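Local coordinates for outer membrane protein assembly factor BamA (Haemophilus ducreyi, PDB 4K3C), which probably takes part, within the Bam complex, in assembling beta-barrel proteins and inserting them into the outer membrane, this construct holding the barrel and the last two POTRA domains, at residues Y323-G328 with N452-V457; Y241-Y246 with T269-R274; G428-N433 with W465-K470; I154-T159 with Q182-G187. All coordinates share one frame; numbering follows the deposited sequence.

In the fold
The four contacts lie at the two ends of one Omp85 barrel, interaction 4 also reaching the POTRA part. Interaction 4 joins the last POTRA domain to the periplasmic end of the barrel, and interaction 1 closes a periplasmic loop against the start of strand 453-465. At the extracellular end, interaction 2 pairs strands 242-254 and 260-274, while interaction 3 lies where strand 430-440 leaves its loop and 453-465 enters one. The latter two are the closest pair, with centres about 23 Å and nearest atoms about 11 Å apart. Strand 453-465 carries interaction 1 near its beginning and interaction 3 at its end, with centres about 32 Å apart. Interactions 3 and 4 are separated most, about 49 Å between centres. None touches another.

Interaction 1 of 4, residues Y323-G328 with N452-V457; sequences YFPTAG and NVRTSV
At the periplasmic end of the Omp85 barrel, the loop leading into strand 328-338 brings Phe324 and Pro325 against Arg454, and Tyr323 against Asn452. The Phe324 ring carries most of the apolar contact: Arg454 CB sits over its centre, 3.8 Å from the centroid, and Tyr323 CD1 lies toward the rim of the opposite face. The arginine chain, bent at chi2 and chi3, and the phenylalanine slide past each other in opposite directions; Phe324 CB lies over the centre of the guanidinium face. The guanidinium grips Pro325 O end-on, with NH1 and NH2 of Arg454 donating at 3.3 and 3.0 Å; the oxygen lies in the guanidinium plane, although NH1 stands above the carbonyl plane. Tyr323 OH gives a hydrogen bond of 2.8 Å to Asn452 OD1, almost in line with the C=O bond, although this tyrosine is poorly ordered. Tyr356 of strand 346-358 touches Pro325 and Arg454; from strand 489-500, Gln497 touches Phe324 and Gln499 touches Tyr323. The loop thus bridges strands that are not neighbours in the barrel.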
loop_
_atom_site.group_PDB
_atom_site.type_symbol
_atom_site.label_atom_id
_atom_site.label_comp_id
_atom_site.label_asym_id
_atom_site.label_seq_id
_atom_site.Cartn_x
_atom_site.Cartn_y
_atom_site.Cartn_z
ATOM N N TYR A 323 3.312 10.531 2.452
ATOM C CA TYR A 323 3.732 11.099 1.178
ATOM C C TYR A 323 4.974 11.987 1.353
ATOM O O TYR A 323 5.206 12.552 2.426
ATOM C CB TYR A 323 2.578 11.837 0.492
ATOM C CG TYR A 323 2.171 13.102 1.183
ATOM C CD1 TYR A 323 2.769 14.309 0.855
ATOM C CD2 TYR A 323 1.193 13.101 2.168
ATOM C CE1 TYR A 323 2.412 15.487 1.493
ATOM C CE2 TYR A 323 0.821 14.281 2.807
ATOM C CZ TYR A 323 1.437 15.471 2.457
ATOM O OH TYR A 323 1.099 16.654 3.065
ATOM N N PHE A 324 5.765 12.090 0.288
ATOM C CA PHE A 324 7.101 12.717 0.316
ATOM C C PHE A 324 8.053 12.094 1.335
ATOM O O PHE A 324 8.593 12.798 2.185
ATOM C CB PHE A 324 7.030 14.241 0.518
ATOM C CG PHE A 324 6.222 14.958 -0.523
ATOM C CD1 PHE A 324 5.961 14.368 -1.762
ATOM C CD2 PHE A 324 5.700 16.214 -0.263
ATOM C CE1 PHE A 324 5.200 15.016 -2.727
ATOM C CE2 PHE A 324 4.935 16.878 -1.227
ATOM C CZ PHE A 324 4.689 16.275 -2.463
ATOM N N PRO A 325 8.280 10.773 1.239
ATOM C CA PRO A 325 9.203 10.135 2.174
ATOM C C PRO A 325 10.525 10.849 2.084
ATOM O O PRO A 325 10.863 11.374 1.028
ATOM C CB PRO A 325 9.364 8.722 1.606
ATOM C CG PRO A 325 8.187 8.516 0.755
ATOM C CD PRO A 325 7.893 9.855 0.160
ATOM N N THR A 326 11.256 10.894 3.183
ATOM C CA THR A 326 12.514 11.607 3.188
ATOM C C THR A 326 13.665 10.629 3.441
ATOM O O THR A 326 14.821 10.905 3.112
ATOM C CB THR A 326 12.472 12.805 4.174
ATOM O OG1 THR A 326 13.732 13.482 4.190
ATOM C CG2 THR A 326 12.083 12.365 5.588
ATOM N N ALA A 327 13.333 9.471 3.996
ATOM C CA ALA A 327 14.307 8.403 4.156
ATOM C C ALA A 327 13.621 7.039 4.200
ATOM O O ALA A 327 12.397 6.946 4.327
ATOM C CB ALA A 327 15.147 8.625 5.399
ATOM N N GLY A 328 14.414 5.981 4.087
ATOM C CA GLY A 328 13.865 4.640 4.061
ATOM C C GLY A 328 13.829 4.121 2.643
ATOM O O GLY A 328 14.402 4.726 1.726
ATOM N N ASN A 452 4.384 19.740 1.665
ATOM C CA ASN A 452 3.273 19.948 0.752
ATOM C C ASN A 452 3.762 20.256 -0.653
ATOM O O ASN A 452 3.010 20.129 -1.578
ATOM C CB ASN A 452 2.301 21.021 1.230
ATOM C CG ASN A 452 1.408 20.559 2.342
ATOM O OD1 ASN A 452 1.204 19.377 2.533
ATOM N ND2 ASN A 452 0.852 21.500 3.072
ATOM N N VAL A 453 5.026 20.636 -0.815
ATOM C CA VAL A 453 5.630 20.730 -2.139
ATOM C C VAL A 453 7.039 20.159 -2.166
ATOM O O VAL A 453 7.826 20.364 -1.237
ATOM C CB VAL A 453 5.623 22.166 -2.665
ATOM C CG1 VAL A 453 5.370 23.123 -1.519
ATOM C CG2 VAL A 453 6.915 22.468 -3.418
ATOM N N ARG A 454 7.313 19.426 -3.242
ATOM C CA ARG A 454 8.551 18.711 -3.463
ATOM C C ARG A 454 9.110 19.043 -4.845
ATOM O O ARG A 454 8.583 18.601 -5.865
ATOM C CB ARG A 454 8.299 17.206 -3.341
ATOM C CG ARG A 454 9.344 16.310 -4.012
ATOM C CD ARG A 454 9.482 14.995 -3.279
ATOM N NE ARG A 454 10.092 15.207 -1.974
ATOM C CZ ARG A 454 10.393 14.231 -1.129
ATOM N NH1 ARG A 454 10.967 14.515 0.032
ATOM N NH2 ARG A 454 10.136 12.972 -1.456
ATOM N N THR A 455 10.176 19.832 -4.881
ATOM C CA THR A 455 10.844 20.124 -6.135
ATOM C C THR A 455 12.067 19.222 -6.289
ATOM O O THR A 455 12.695 18.864 -5.298
ATOM C CB THR A 455 11.271 21.582 -6.188
ATOM O OG1 THR A 455 12.057 21.871 -5.031
ATOM C CG2 THR A 455 10.048 22.477 -6.196
ATOM N N SER A 456 12.395 18.846 -7.523
ATOM C CA SER A 456 13.472 17.897 -7.762
ATOM C C SER A 456 14.046 18.011 -9.161
ATOM O O SER A 456 13.453 18.631 -10.036
ATOM C CB SER A 456 12.973 16.474 -7.544
ATOM O OG SER A 456 11.891 16.176 -8.411
ATOM N N VAL A 457 15.208 17.406 -9.363
ATOM C CA VAL A 457 15.841 17.350 -10.671
ATOM C C VAL A 457 16.254 15.916 -10.867
ATOM O O VAL A 457 16.812 15.298 -9.954
ATOM C CB VAL A 457 17.064 18.264 -10.742
ATOM C CG1 VAL A 457 17.900 17.941 -11.966
ATOM C CG2 VAL A 457 16.618 19.735 -10.749
#

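Interaction 2 of 4, residues Y241-Y246 with T269-R274; sequences YKRKTY and THDKLR
Arg243 and Leu273 lie side by side on the more buried face of this strand pair, where Leu273 and Thr245 are both buried, with Arg243 CG 3.6 Å from Leu273 CD1. Tyr241 extends the patch obliquely, its CD1 meeting Leu273 CD2. Next along the same face, Asp271 leans on Thr245, whose CB is 3.3 Å from Asp271 OD1. That oxygen also lies 4.2 Å from Arg243 NE, well out of the guanidinium plane, which permits attraction between the charges but no directed bond; the salt bridge of Arg243 is made by NH1 to Glu228. Tyr387, from a loop, rests on Asp271 and Leu273. The other face bears Lys242, Lys244, Tyr246, His270, Lys272 and Arg274, and is loose at its charged ends. Arg274 is exposed, and its NH1 is 4.7 Å from Lys244 NZ, like charges that would probably repel unless screened by solvent. With chi4 at 85°, Lys272 NZ comes to the edge of the Tyr246 ring, 3.6 Å from CE1, while His270 lies beside the same ring and bonds through NE2 to Gln304. Three reciprocal pairs of backbone bonds join Lys242 to Arg274, Lys244 to Lys272 and Tyr246 to His270, with Lys244 N to Lys272 O at 2.8 Å. Such pairing, the short segments 242-246 and 269-274 running at 159°, is that of an antiparallel beta hairpin in the meander of a transmembrane barrel.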
loop_
_atom_site.group_PDB
_atom_site.type_symbol
_atom_site.label_atom_id
_atom_site.label_comp_id
_atom_site.label_asym_id
_atom_site.label_seq_id
_atom_site.Cartn_x
_atom_site.Cartn_y
_atom_site.Cartn_z
ATOM N N TYR A 241 -6.278 -1.797 -29.868
ATOM C CA TYR A 241 -7.105 -2.988 -29.848
ATOM C C TYR A 241 -8.242 -2.684 -28.894
ATOM O O TYR A 241 -8.185 -1.690 -28.171
ATOM C CB TYR A 241 -6.298 -4.217 -29.399
ATOM C CG TYR A 241 -5.692 -4.099 -28.014
ATOM C CD1 TYR A 241 -6.419 -4.466 -26.884
ATOM C CD2 TYR A 241 -4.391 -3.634 -27.831
ATOM C CE1 TYR A 241 -5.874 -4.364 -25.621
ATOM C CE2 TYR A 241 -3.844 -3.530 -26.575
ATOM C CZ TYR A 241 -4.586 -3.898 -25.473
ATOM O OH TYR A 241 -4.046 -3.801 -24.209
ATOM N N LYS A 242 -9.285 -3.507 -28.903
ATOM C CA LYS A 242 -10.325 -3.397 -27.887
ATOM C C LYS A 242 -10.409 -4.679 -27.077
ATOM O O LYS A 242 -10.446 -5.771 -27.641
ATOM C CB LYS A 242 -11.668 -3.043 -28.512
ATOM C CG LYS A 242 -11.737 -1.590 -28.979
ATOM C CD LYS A 242 -12.712 -1.412 -30.145
ATOM C CE LYS A 242 -12.427 -0.148 -30.926
ATOM N NZ LYS A 242 -13.445 0.057 -31.988
ATOM N N ARG A 243 -10.405 -4.535 -25.753
ATOM C CA ARG A 243 -10.465 -5.685 -24.860
ATOM C C ARG A 243 -11.579 -5.532 -23.849
ATOM O O ARG A 243 -11.723 -4.494 -23.215
ATOM C CB ARG A 243 -9.146 -5.880 -24.118
ATOM C CG ARG A 243 -9.024 -7.237 -23.444
ATOM C CD ARG A 243 -7.896 -7.255 -22.439
ATOM N NE ARG A 243 -8.134 -6.302 -21.359
ATOM C CZ ARG A 243 -7.363 -5.252 -21.084
ATOM N NH1 ARG A 243 -7.681 -4.454 -20.071
ATOM N NH2 ARG A 243 -6.275 -4.997 -21.813
ATOM N N LYS A 244 -12.370 -6.576 -23.702
ATOM C CA LYS A 244 -13.456 -6.558 -22.745
ATOM C C LYS A 244 -13.130 -7.708 -21.833
ATOM O O LYS A 244 -12.921 -8.834 -22.292
ATOM C CB LYS A 244 -14.786 -6.803 -23.459
ATOM C CG LYS A 244 -16.026 -6.339 -22.727
ATOM C CD LYS A 244 -17.245 -6.472 -23.657
ATOM C CE LYS A 244 -18.521 -5.857 -23.074
ATOM N NZ LYS A 244 -19.675 -5.964 -24.016
ATOM N N THR A 245 -13.016 -7.453 -20.542
ATOM C CA THR A 245 -12.755 -8.592 -19.704
ATOM C C THR A 245 -13.557 -8.632 -18.429
ATOM O O THR A 245 -13.852 -7.600 -17.831
ATOM C CB THR A 245 -11.265 -8.805 -19.411
ATOM O OG1 THR A 245 -11.101 -8.991 -18.000
ATOM C CG2 THR A 245 -10.449 -7.642 -19.882
ATOM N N TYR A 246 -13.926 -9.852 -18.048
ATOM C CA TYR A 246 -14.553 -10.101 -16.773
ATOM C C TYR A 246 -13.711 -11.140 -16.061
ATOM O O TYR A 246 -13.043 -11.951 -16.700
ATOM C CB TYR A 246 -15.952 -10.669 -16.948
ATOM C CG TYR A 246 -16.738 -10.201 -18.142
ATOM C CD1 TYR A 246 -16.571 -10.794 -19.395
ATOM C CD2 TYR A 246 -17.716 -9.226 -18.009
ATOM C CE1 TYR A 246 -17.337 -10.399 -20.494
ATOM C CE2 TYR A 246 -18.487 -8.820 -19.099
ATOM C CZ TYR A 246 -18.297 -9.406 -20.340
ATOM O OH TYR A 246 -19.072 -8.990 -21.418
ATOM N N THR A 269 -10.365 -15.457 -15.090
ATOM C CA THR A 269 -10.579 -14.250 -15.876
ATOM C C THR A 269 -10.822 -14.571 -17.355
ATOM O O THR A 269 -10.124 -15.371 -17.968
ATOM C CB THR A 269 -9.380 -13.247 -15.787
ATOM O OG1 THR A 269 -8.342 -13.671 -16.669
ATOM C CG2 THR A 269 -8.816 -13.113 -14.356
ATOM N N HIS A 270 -11.792 -13.887 -17.935
ATOM C CA HIS A 270 -12.193 -14.139 -19.296
ATOM C C HIS A 270 -12.015 -12.850 -20.086
ATOM O O HIS A 270 -12.571 -11.828 -19.721
ATOM C CB HIS A 270 -13.641 -14.588 -19.264
ATOM C CG HIS A 270 -14.279 -14.699 -20.605
ATOM N ND1 HIS A 270 -15.600 -14.374 -20.822
ATOM C CD2 HIS A 270 -13.794 -15.136 -21.792
ATOM C CE1 HIS A 270 -15.901 -14.591 -22.091
ATOM N NE2 HIS A 270 -14.821 -15.055 -22.699
ATOM N N ASP A 271 -11.203 -12.905 -21.145
ATOM C CA ASP A 271 -10.855 -11.751 -21.981
ATOM C C ASP A 271 -11.447 -11.943 -23.364
ATOM O O ASP A 271 -11.362 -13.035 -23.928
ATOM C CB ASP A 271 -9.336 -11.642 -22.180
ATOM C CG ASP A 271 -8.570 -11.470 -20.891
ATOM O OD1 ASP A 271 -8.488 -10.326 -20.370
ATOM O OD2 ASP A 271 -8.018 -12.490 -20.424
ATOM N N LYS A 272 -12.006 -10.878 -23.928
ATOM C CA LYS A 272 -12.594 -10.946 -25.254
ATOM C C LYS A 272 -12.046 -9.768 -26.041
ATOM O O LYS A 272 -12.132 -8.626 -25.583
ATOM C CB LYS A 272 -14.122 -10.894 -25.163
ATOM C CG LYS A 272 -14.853 -11.162 -26.472
ATOM C CD LYS A 272 -16.378 -10.986 -26.355
ATOM C CE LYS A 272 -17.007 -11.918 -25.310
ATOM N NZ LYS A 272 -16.952 -11.366 -23.919
ATOM N N LEU A 273 -11.462 -10.037 -27.208
ATOM C CA LEU A 273 -10.860 -8.972 -28.008
ATOM C C LEU A 273 -11.504 -8.815 -29.381
ATOM O O LEU A 273 -11.754 -9.795 -30.081
ATOM C CB LEU A 273 -9.342 -9.158 -28.120
ATOM C CG LEU A 273 -8.554 -8.819 -26.842
ATOM C CD1 LEU A 273 -8.578 -9.948 -25.817
ATOM C CD2 LEU A 273 -7.115 -8.385 -27.151
ATOM N N ARG A 274 -11.786 -7.564 -29.741
ATOM C CA ARG A 274 -12.376 -7.200 -31.029
ATOM C C ARG A 274 -11.491 -6.104 -31.642
ATOM O O ARG A 274 -10.609 -5.564 -30.951
ATOM C CB ARG A 274 -13.814 -6.703 -30.832
ATOM C CG ARG A 274 -13.937 -5.284 -30.249
ATOM C CD ARG A 274 -15.209 -5.088 -29.415
ATOM N NE ARG A 274 -16.423 -5.398 -30.167
ATOM C CZ ARG A 274 -17.588 -5.739 -29.615
ATOM N NH1 ARG A 274 -17.706 -5.822 -28.291
ATOM N NH2 ARG A 274 -18.639 -6.001 -30.391
#

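Interaction 3 of 4, residues G428-N433 with W465-K470; sequences GNAMVN and WNTKWK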
loop_
_atom_site.group_PDB
_atom_site.type_symbol
_atom_site.label_atom_id
_atom_site.label_comp_id
_atom_site.label_asym_id
_atom_site.label_seq_id
_atom_site.Cartn_x
_atom_site.Cartn_y
_atom_site.Cartn_z
ATOM N N GLY A 428 6.584 -5.053 -25.576
ATOM C CA GLY A 428 7.590 -6.092 -25.437
ATOM C C GLY A 428 7.459 -6.879 -24.152
ATOM O O GLY A 428 6.699 -6.474 -23.276
ATOM N N ASN A 429 8.198 -7.988 -24.033
ATOM C CA ASN A 429 8.087 -8.865 -22.867
ATOM C C ASN A 429 9.178 -8.669 -21.814
ATOM O O ASN A 429 9.336 -9.496 -20.898
ATOM C CB ASN A 429 8.025 -10.337 -23.278
ATOM C CG ASN A 429 9.333 -10.826 -23.860
ATOM O OD1 ASN A 429 10.000 -10.111 -24.611
ATOM N ND2 ASN A 429 9.709 -12.047 -23.518
ATOM N N ALA A 430 9.925 -7.574 -21.943
ATOM C CA ALA A 430 11.010 -7.257 -21.011
ATOM C C ALA A 430 11.186 -5.760 -20.904
ATOM O O ALA A 430 11.383 -5.076 -21.900
ATOM C CB ALA A 430 12.283 -7.891 -21.436
ATOM N N MET A 431 11.098 -5.262 -19.682
ATOM C CA MET A 431 11.168 -3.844 -19.422
ATOM C C MET A 431 12.148 -3.651 -18.264
ATOM O O MET A 431 12.158 -4.440 -17.321
ATOM C CB MET A 431 9.772 -3.300 -19.076
ATOM C CG MET A 431 9.752 -1.855 -18.642
ATOM S SD MET A 431 8.214 -0.971 -18.945
ATOM C CE MET A 431 7.174 -1.713 -17.715
ATOM N N VAL A 432 13.021 -2.658 -18.371
ATOM C CA VAL A 432 13.767 -2.196 -17.225
ATOM C C VAL A 432 13.691 -0.679 -17.265
ATOM O O VAL A 432 13.733 -0.062 -18.335
ATOM C CB VAL A 432 15.253 -2.685 -17.202
ATOM C CG1 VAL A 432 15.923 -2.280 -15.905
ATOM C CG2 VAL A 432 15.350 -4.192 -17.349
ATOM N N ASN A 433 13.536 -0.080 -16.099
ATOM C CA ASN A 433 13.568 1.359 -16.000
ATOM C C ASN A 433 14.293 1.696 -14.717
ATOM O O ASN A 433 14.355 0.873 -13.802
ATOM C CB ASN A 433 12.156 1.929 -15.968
ATOM C CG ASN A 433 11.400 1.558 -14.692
ATOM O OD1 ASN A 433 11.357 0.399 -14.298
ATOM N ND2 ASN A 433 10.819 2.551 -14.038
ATOM N N TRP A 465 12.138 -4.246 -24.626
ATOM C CA TRP A 465 12.499 -5.078 -25.752
ATOM C C TRP A 465 11.741 -6.394 -25.806
ATOM O O TRP A 465 11.082 -6.778 -24.843
ATOM C CB TRP A 465 14.007 -5.339 -25.758
ATOM C CG TRP A 465 14.567 -6.316 -24.716
ATOM C CD1 TRP A 465 14.975 -7.589 -24.944
ATOM C CD2 TRP A 465 14.824 -6.059 -23.329
ATOM N NE1 TRP A 465 15.459 -8.145 -23.796
ATOM C CE2 TRP A 465 15.385 -7.222 -22.789
ATOM C CE3 TRP A 465 14.624 -4.958 -22.492
ATOM C CZ2 TRP A 465 15.755 -7.327 -21.453
ATOM C CZ3 TRP A 465 14.985 -5.066 -21.162
ATOM C CH2 TRP A 465 15.549 -6.244 -20.658
ATOM N N ASN A 466 11.875 -7.069 -26.946
ATOM C CA ASN A 466 11.264 -8.350 -27.236
ATOM C C ASN A 466 12.360 -9.400 -27.282
ATOM O O ASN A 466 13.097 -9.484 -28.270
ATOM C CB ASN A 466 10.600 -8.254 -28.614
ATOM C CG ASN A 466 9.984 -9.570 -29.099
ATOM O OD1 ASN A 466 10.289 -10.663 -28.596
ATOM N ND2 ASN A 466 9.111 -9.462 -30.113
ATOM N N THR A 467 12.446 -10.221 -26.239
ATOM C CA THR A 467 13.406 -11.327 -26.207
ATOM C C THR A 467 13.309 -12.300 -27.380
ATOM O O THR A 467 14.297 -12.941 -27.729
ATOM C CB THR A 467 13.272 -12.159 -24.937
ATOM O OG1 THR A 467 11.984 -12.795 -24.929
ATOM C CG2 THR A 467 13.421 -11.281 -23.707
ATOM N N LYS A 468 12.147 -12.443 -27.999
ATOM C CA LYS A 468 12.068 -13.460 -29.037
ATOM C C LYS A 468 12.309 -12.904 -30.436
ATOM O O LYS A 468 12.296 -13.655 -31.410
ATOM C CB LYS A 468 10.749 -14.239 -28.948
ATOM C CG LYS A 468 10.418 -14.693 -27.530
ATOM C CD LYS A 468 9.488 -15.890 -27.502
ATOM C CE LYS A 468 8.753 -16.010 -26.163
ATOM N NZ LYS A 468 7.394 -15.372 -26.185
ATOM N N TRP A 469 12.557 -11.596 -30.528
ATOM C CA TRP A 469 12.695 -10.932 -31.829
ATOM C C TRP A 469 13.903 -11.445 -32.675
ATOM O O TRP A 469 14.018 -11.176 -33.889
ATOM C CB TRP A 469 12.678 -9.401 -31.681
ATOM C CG TRP A 469 12.801 -8.724 -33.016
ATOM C CD1 TRP A 469 13.951 -8.282 -33.606
ATOM C CD2 TRP A 469 11.749 -8.475 -33.959
ATOM N NE1 TRP A 469 13.679 -7.760 -34.846
ATOM C CE2 TRP A 469 12.336 -7.863 -35.087
ATOM C CE3 TRP A 469 10.367 -8.702 -33.956
ATOM C CZ2 TRP A 469 11.593 -7.476 -36.198
ATOM C CZ3 TRP A 469 9.630 -8.318 -35.057
ATOM C CH2 TRP A 469 10.247 -7.705 -36.165
ATOM N N LYS A 470 14.775 -12.214 -32.028
ATOM C CA LYS A 470 15.875 -12.866 -32.717
ATOM C C LYS A 470 15.359 -13.816 -33.794
ATOM O O LYS A 470 15.939 -13.899 -34.875
ATOM C CB LYS A 470 16.732 -13.634 -31.717
ATOM C CG LYS A 470 17.039 -12.845 -30.450
ATOM C CD LYS A 470 17.943 -13.638 -29.508
ATOM C CE LYS A 470 17.319 -14.969 -29.115
ATOM N NZ LYS A 470 18.131 -15.717 -28.111
#
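Trp465 lays its indole across Ala430. The side chain leaves CB with CG between the backbone N and the carbonyl carbon (chi1 74°), and chi2 of 105° sets the turn of the ring plane. Past CG, CD2 comes 3.7 Å from Ala430 CB and NE1 4.0 Å from it, and CE2 and CZ2 lie still nearer that methyl group; a CH-pi contact results, with Ala430 CB 3.4 Å from the centroid of the six-membered ring, almost on its normal. CE3 instead faces Ala430 O at 3.3 Å, and at the far edge CH2 meets Val432 CG2 at 3.9 Å, near the ring plane. Here strand 430-440 of the barrel leaves its extracellular loop and 453-465 enters one, the last antiparallel pair being Ala430 with Trp465: the bond from Trp465 N to Ala430 O is well formed, the return bond from Ala430 N weak. Beyond it, Asn429 takes over with its amide. Its OD1 accepts Thr467 N on a lone pair at 2.9 Å, and its ND2 donates in plane to Thr467 OG1 at 2.8 Å and also to Thr376 O of strand 366-378. Asn466 OD1 accepts from Lys468 N in an Asx turn, within the type I turn from Asn466 to Trp469.

Interaction 4 of 4, residues I154-T159 with Q182-G187; sequences IKERNT and QDNFLG
Asp183 N donates to Thr159 O at 2.8 Å and 166°, approaching from above the carbonyl plane, where the CA atoms of the two residues stand 5.0 Å apart and segment 182-187 turns a corner at Asp183 and Asn184. The Thr159 hydroxyl reinforces this link by donating to Asp183 O at 3.1 Å, again from above the carbonyl plane. Thr159 CB meets Asp183 CB at 3.8 Å. Gln182 NE2 adds a weak bond to the same Asp183 O. Residues 157-159 connect the last POTRA domain, which ends with strand 147-156, to the first barrel strand, 160-169, and the corner comes at the periplasmic end of the second barrel strand. Across the junction, Glu156 OE1 of the POTRA side and Asn184 ND2 of the barrel do not bond to each other, yet both bond to the hydroxyl of Thr96, which bridges them. Asn184 OD1 meanwhile accepts from Gly189 N, and Asn184 N donates to Asp183 OD1 on the anti lone pair. Phe130 packs against Thr159, Asp183 and Asn184.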
loop_
_atom_site.group_PDB
_atom_site.type_symbol
_atom_site.label_atom_id
_atom_site.label_comp_id
_atom_site.label_asym_id
_atom_site.label_seq_id
_atom_site.Cartn_x
_atom_site.Cartn_y
_atom_site.Cartn_z
ATOM N N ILE A 154 -20.768 -0.059 23.714
ATOM C CA ILE A 154 -20.511 0.671 22.478
ATOM C C ILE A 154 -21.764 1.302 21.852
ATOM O O ILE A 154 -22.888 0.844 22.060
ATOM C CB ILE A 154 -19.716 -0.187 21.458
ATOM C CG1 ILE A 154 -20.499 -0.383 20.166
ATOM C CG2 ILE A 154 -19.357 -1.529 22.065
ATOM C CD1 ILE A 154 -21.433 -1.543 20.185
ATOM N N LYS A 155 -21.548 2.392 21.121
ATOM C CA LYS A 155 -22.561 2.974 20.255
ATOM C C LYS A 155 -22.174 2.651 18.818
ATOM O O LYS A 155 -21.147 3.122 18.328
ATOM C CB LYS A 155 -22.639 4.488 20.455
ATOM C CG LYS A 155 -23.637 5.197 19.551
ATOM C CD LYS A 155 -25.058 4.855 19.942
ATOM C CE LYS A 155 -26.042 5.104 18.802
ATOM N NZ LYS A 155 -27.450 4.785 19.215
ATOM N N GLU A 156 -22.983 1.826 18.158
ATOM C CA GLU A 156 -22.756 1.459 16.761
ATOM C C GLU A 156 -22.775 2.720 15.930
ATOM O O GLU A 156 -23.323 3.738 16.354
ATOM C CB GLU A 156 -23.867 0.537 16.263
ATOM C CG GLU A 156 -24.016 -0.765 17.033
ATOM C CD GLU A 156 -23.144 -1.866 16.481
ATOM O OE1 GLU A 156 -22.251 -1.568 15.664
ATOM O OE2 GLU A 156 -23.368 -3.033 16.850
ATOM N N ARG A 157 -22.204 2.669 14.740
ATOM C CA ARG A 157 -22.142 3.878 13.954
ATOM C C ARG A 157 -22.206 3.587 12.463
ATOM O O ARG A 157 -21.873 2.484 12.033
ATOM C CB ARG A 157 -20.877 4.662 14.300
ATOM C CG ARG A 157 -19.666 4.294 13.471
ATOM C CD ARG A 157 -18.656 5.425 13.499
ATOM N NE ARG A 157 -17.636 5.248 12.473
ATOM C CZ ARG A 157 -17.233 6.205 11.646
ATOM N NH1 ARG A 157 -17.765 7.419 11.735
ATOM N NH2 ARG A 157 -16.296 5.942 10.738
ATOM N N ASN A 158 -22.639 4.582 11.687
ATOM C CA ASN A 158 -22.733 4.457 10.234
ATOM C C ASN A 158 -21.364 4.176 9.598
ATOM O O ASN A 158 -20.510 5.054 9.505
ATOM C CB ASN A 158 -23.377 5.704 9.613
ATOM C CG ASN A 158 -23.775 5.495 8.147
ATOM O OD1 ASN A 158 -23.466 4.463 7.548
ATOM N ND2 ASN A 158 -24.466 6.478 7.568
ATOM N N THR A 159 -21.174 2.941 9.159
ATOM C CA THR A 159 -19.898 2.496 8.632
ATOM C C THR A 159 -19.983 2.390 7.120
ATOM O O THR A 159 -19.184 1.710 6.472
ATOM C CB THR A 159 -19.495 1.159 9.261
ATOM O OG1 THR A 159 -20.680 0.400 9.566
ATOM C CG2 THR A 159 -18.729 1.410 10.557
ATOM N N GLN A 182 -19.762 -0.453 2.521
ATOM C CA GLN A 182 -20.315 -0.688 3.839
ATOM C C GLN A 182 -19.284 -1.486 4.580
ATOM O O GLN A 182 -18.973 -2.618 4.221
ATOM C CB GLN A 182 -21.650 -1.446 3.774
ATOM C CG GLN A 182 -22.214 -1.930 5.129
ATOM C CD GLN A 182 -22.823 -0.812 5.983
ATOM O OE1 GLN A 182 -23.406 0.145 5.468
ATOM N NE2 GLN A 182 -22.688 -0.937 7.300
ATOM N N ASP A 183 -18.732 -0.866 5.607
ATOM C CA ASP A 183 -17.801 -1.549 6.476
ATOM C C ASP A 183 -18.531 -2.263 7.590
ATOM O O ASP A 183 -19.716 -2.003 7.829
ATOM C CB ASP A 183 -16.840 -0.555 7.071
ATOM C CG ASP A 183 -15.447 -0.953 6.847
ATOM O OD1 ASP A 183 -15.118 -2.099 7.244
ATOM O OD2 ASP A 183 -14.711 -0.140 6.244
ATOM N N ASN A 184 -17.821 -3.157 8.272
ATOM C CA ASN A 184 -18.413 -3.926 9.350
ATOM C C ASN A 184 -19.696 -4.650 8.875
ATOM O O ASN A 184 -20.609 -4.911 9.648
ATOM C CB ASN A 184 -18.661 -3.016 10.550
ATOM C CG ASN A 184 -19.076 -3.773 11.778
ATOM O OD1 ASN A 184 -18.844 -4.976 11.882
ATOM N ND2 ASN A 184 -19.707 -3.078 12.722
ATOM N N PHE A 185 -19.747 -4.940 7.577
ATOM C CA PHE A 185 -20.763 -5.779 6.949
ATOM C C PHE A 185 -20.512 -7.196 7.381
ATOM O O PHE A 185 -19.402 -7.679 7.226
ATOM C CB PHE A 185 -20.545 -5.710 5.432
ATOM C CG PHE A 185 -21.416 -6.640 4.622
ATOM C CD1 PHE A 185 -21.105 -7.989 4.490
ATOM C CD2 PHE A 185 -22.507 -6.144 3.930
ATOM C CE1 PHE A 185 -21.893 -8.830 3.731
ATOM C CE2 PHE A 185 -23.296 -6.975 3.163
ATOM C CZ PHE A 185 -22.991 -8.320 3.061
ATOM N N LEU A 186 -21.502 -7.878 7.933
ATOM C CA LEU A 186 -22.718 -7.284 8.414
ATOM C C LEU A 186 -22.576 -7.531 9.889
ATOM O O LEU A 186 -23.046 -8.548 10.384
ATOM C CB LEU A 186 -23.929 -8.082 7.945
ATOM C CG LEU A 186 -24.030 -8.690 6.542
ATOM C CD1 LEU A 186 -23.547 -10.135 6.498
ATOM C CD2 LEU A 186 -25.476 -8.585 6.078
ATOM N N GLY A 187 -21.888 -6.637 10.590
ATOM C CA GLY A 187 -21.549 -6.864 11.979
ATOM C C GLY A 187 -20.378 -7.821 12.103
ATOM O O GLY A 187 -19.947 -8.133 13.210
#